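Side-chain contact in SspB protein (Streptomyces clavuligerus, PDB 6JUF), which probably acts as a metal-binding DNA nuclease within a phosphorothioation-sensing bacterial system of defence against phages: residues B[87-92]-B[309-314]. Sequence-based numbering, arbitrary orientation.
Sequences PTWEAR and LAWDVL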
# COMPACT_ATOMS: atom_id res chain seq x y z
N PRO B 87 9.24 -21.52 -0.70
CA PRO B 87 9.50 -20.24 -1.34
C PRO B 87 10.30 -20.38 -2.67
O PRO B 87 11.25 -21.16 -2.74
CB PRO B 87 10.35 -19.47 -0.28
CG PRO B 87 11.14 -20.55 0.41
CD PRO B 87 10.18 -21.76 0.44
N THR B 88 9.89 -19.62 -3.71
CA THR B 88 10.57 -19.69 -4.98
C THR B 88 11.79 -18.80 -4.93
O THR B 88 11.87 -17.88 -4.06
CB THR B 88 9.63 -19.20 -6.09
OG1 THR B 88 9.25 -17.84 -5.78
CG2 THR B 88 8.39 -20.04 -6.18
N TRP B 89 12.70 -18.98 -5.84
CA TRP B 89 13.86 -18.10 -5.93
C TRP B 89 13.40 -16.69 -6.19
O TRP B 89 14.03 -15.74 -5.71
CB TRP B 89 14.79 -18.64 -7.01
CG TRP B 89 16.01 -17.75 -7.24
CD1 TRP B 89 17.26 -17.86 -6.64
CD2 TRP B 89 16.12 -16.57 -8.12
NE1 TRP B 89 18.12 -16.90 -7.12
CE2 TRP B 89 17.48 -16.07 -7.98
CE3 TRP B 89 15.23 -15.91 -8.96
CZ2 TRP B 89 17.96 -14.99 -8.73
CZ3 TRP B 89 15.68 -14.80 -9.66
CH2 TRP B 89 17.01 -14.36 -9.56
N GLU B 90 12.30 -16.51 -6.96
CA GLU B 90 11.81 -15.17 -7.19
C GLU B 90 11.40 -14.44 -5.91
O GLU B 90 11.57 -13.21 -5.76
CB GLU B 90 10.64 -15.14 -8.26
CG GLU B 90 11.12 -15.39 -9.68
CD GLU B 90 11.50 -16.82 -10.01
OE1 GLU B 90 11.18 -17.78 -9.19
OE2 GLU B 90 12.06 -17.01 -11.07
N ALA B 91 10.79 -15.17 -4.97
CA ALA B 91 10.41 -14.58 -3.70
C ALA B 91 11.69 -14.21 -2.92
O ALA B 91 11.75 -13.12 -2.33
CB ALA B 91 9.57 -15.54 -2.87
N ARG B 92 12.72 -15.05 -2.94
CA ARG B 92 14.00 -14.69 -2.31
C ARG B 92 14.55 -13.39 -2.97
O ARG B 92 15.08 -12.56 -2.24
CB ARG B 92 15.02 -15.82 -2.47
CG ARG B 92 16.46 -15.51 -2.09
CD ARG B 92 16.56 -15.19 -0.60
NE ARG B 92 17.93 -14.82 -0.15
CZ ARG B 92 18.42 -13.59 -0.18
NH1 ARG B 92 17.74 -12.55 -0.72
NH2 ARG B 92 19.66 -13.37 0.29
N LEU B 309 18.37 -13.03 -20.43
CA LEU B 309 18.46 -11.59 -20.74
C LEU B 309 17.35 -10.83 -19.99
O LEU B 309 17.57 -9.74 -19.51
CB LEU B 309 18.40 -11.30 -22.25
CG LEU B 309 19.61 -11.90 -23.01
CD1 LEU B 309 19.29 -11.80 -24.50
CD2 LEU B 309 20.81 -11.04 -22.60
N ALA B 310 16.17 -11.42 -19.90
CA ALA B 310 15.10 -10.81 -19.19
C ALA B 310 15.53 -10.53 -17.75
O ALA B 310 15.23 -9.45 -17.23
CB ALA B 310 13.86 -11.74 -19.18
N TRP B 311 16.17 -11.49 -17.11
CA TRP B 311 16.63 -11.30 -15.78
C TRP B 311 17.79 -10.34 -15.64
O TRP B 311 17.91 -9.75 -14.58
CB TRP B 311 16.87 -12.65 -15.09
CG TRP B 311 15.55 -13.13 -14.59
CD1 TRP B 311 14.63 -13.95 -15.22
CD2 TRP B 311 14.94 -12.77 -13.34
NE1 TRP B 311 13.54 -14.13 -14.46
CE2 TRP B 311 13.66 -13.44 -13.30
CE3 TRP B 311 15.32 -11.98 -12.26
CZ2 TRP B 311 12.78 -13.30 -12.23
CZ3 TRP B 311 14.47 -11.86 -11.17
CH2 TRP B 311 13.20 -12.50 -11.17
N ASP B 312 18.71 -10.24 -16.59
CA ASP B 312 19.70 -9.15 -16.55
C ASP B 312 18.99 -7.81 -16.50
O ASP B 312 19.34 -6.95 -15.69
CB ASP B 312 20.64 -9.18 -17.75
CG ASP B 312 21.58 -10.38 -17.75
OD1 ASP B 312 21.77 -10.97 -16.66
OD2 ASP B 312 22.07 -10.76 -18.84
N VAL B 313 18.03 -7.62 -17.39
CA VAL B 313 17.33 -6.34 -17.51
C VAL B 313 16.56 -6.07 -16.21
O VAL B 313 16.58 -4.98 -15.66
CB VAL B 313 16.33 -6.41 -18.68
CG1 VAL B 313 15.33 -5.25 -18.69
CG2 VAL B 313 17.07 -6.43 -20.01
N LEU B 314 15.89 -7.07 -15.68
CA LEU B 314 15.11 -6.89 -14.46
C LEU B 314 16.03 -6.64 -13.24
O LEU B 314 15.76 -5.78 -12.46
CB LEU B 314 14.23 -8.12 -14.18
CG LEU B 314 13.33 -8.04 -12.94
CD1 LEU B 314 12.44 -6.80 -12.96
CD2 LEU B 314 12.45 -9.29 -12.82
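A T-shaped pair of tryptophans joins the first turn of helix 89-95 to helix 306-317, two helices far apart in sequence; within 87-92 and 309-314 the nearest CA atoms, of Glu-90 and Trp-311, are 10.6 Å apart. The benzene edge of Trp-89 is directed at one face of the Trp-311 six-membered ring, with the planes at 74°. The centroids of the two six-membered rings lie 5.1 Å apart. CZ3 of Trp-89 and CZ3 of Trp-311 come within 3.5 Å, near the rim of that face. With CG of Trp-89 trans to the main-chain nitrogen, the indole reaches across to its partner while its NE1 hydrogen-bonds to the carbonyl oxygen of Pro-328. CD2 of Leu-314 sits on the other side, so the six-membered ring of Trp-311 has Trp-89 on one face and Leu-314 on the other. Glu-90 adds its aliphatic part, CG lying 3.7 Å from CZ2 of Trp-311. Its chain bends at chi2 (74°), and the carboxylate plane lies 62° from that of the Trp-311 ring; OE2 forms a salt bridge with Arg-330, itself in a cation-pi contact with Trp-311. Thr-88, the N-cap of helix 89-95, accepts a hydrogen bond at OG1 from Ala-91 N (3.2 Å), just before the turn that carries Trp-89 and Glu-90. Trp-93, Trp-116, Phe-307 and Tyr-236 also touch Trp-311, making this a buried aromatic cluster between helices 89-95, 107-118, 231-243 and 306-317, built round the edge-to-face pair.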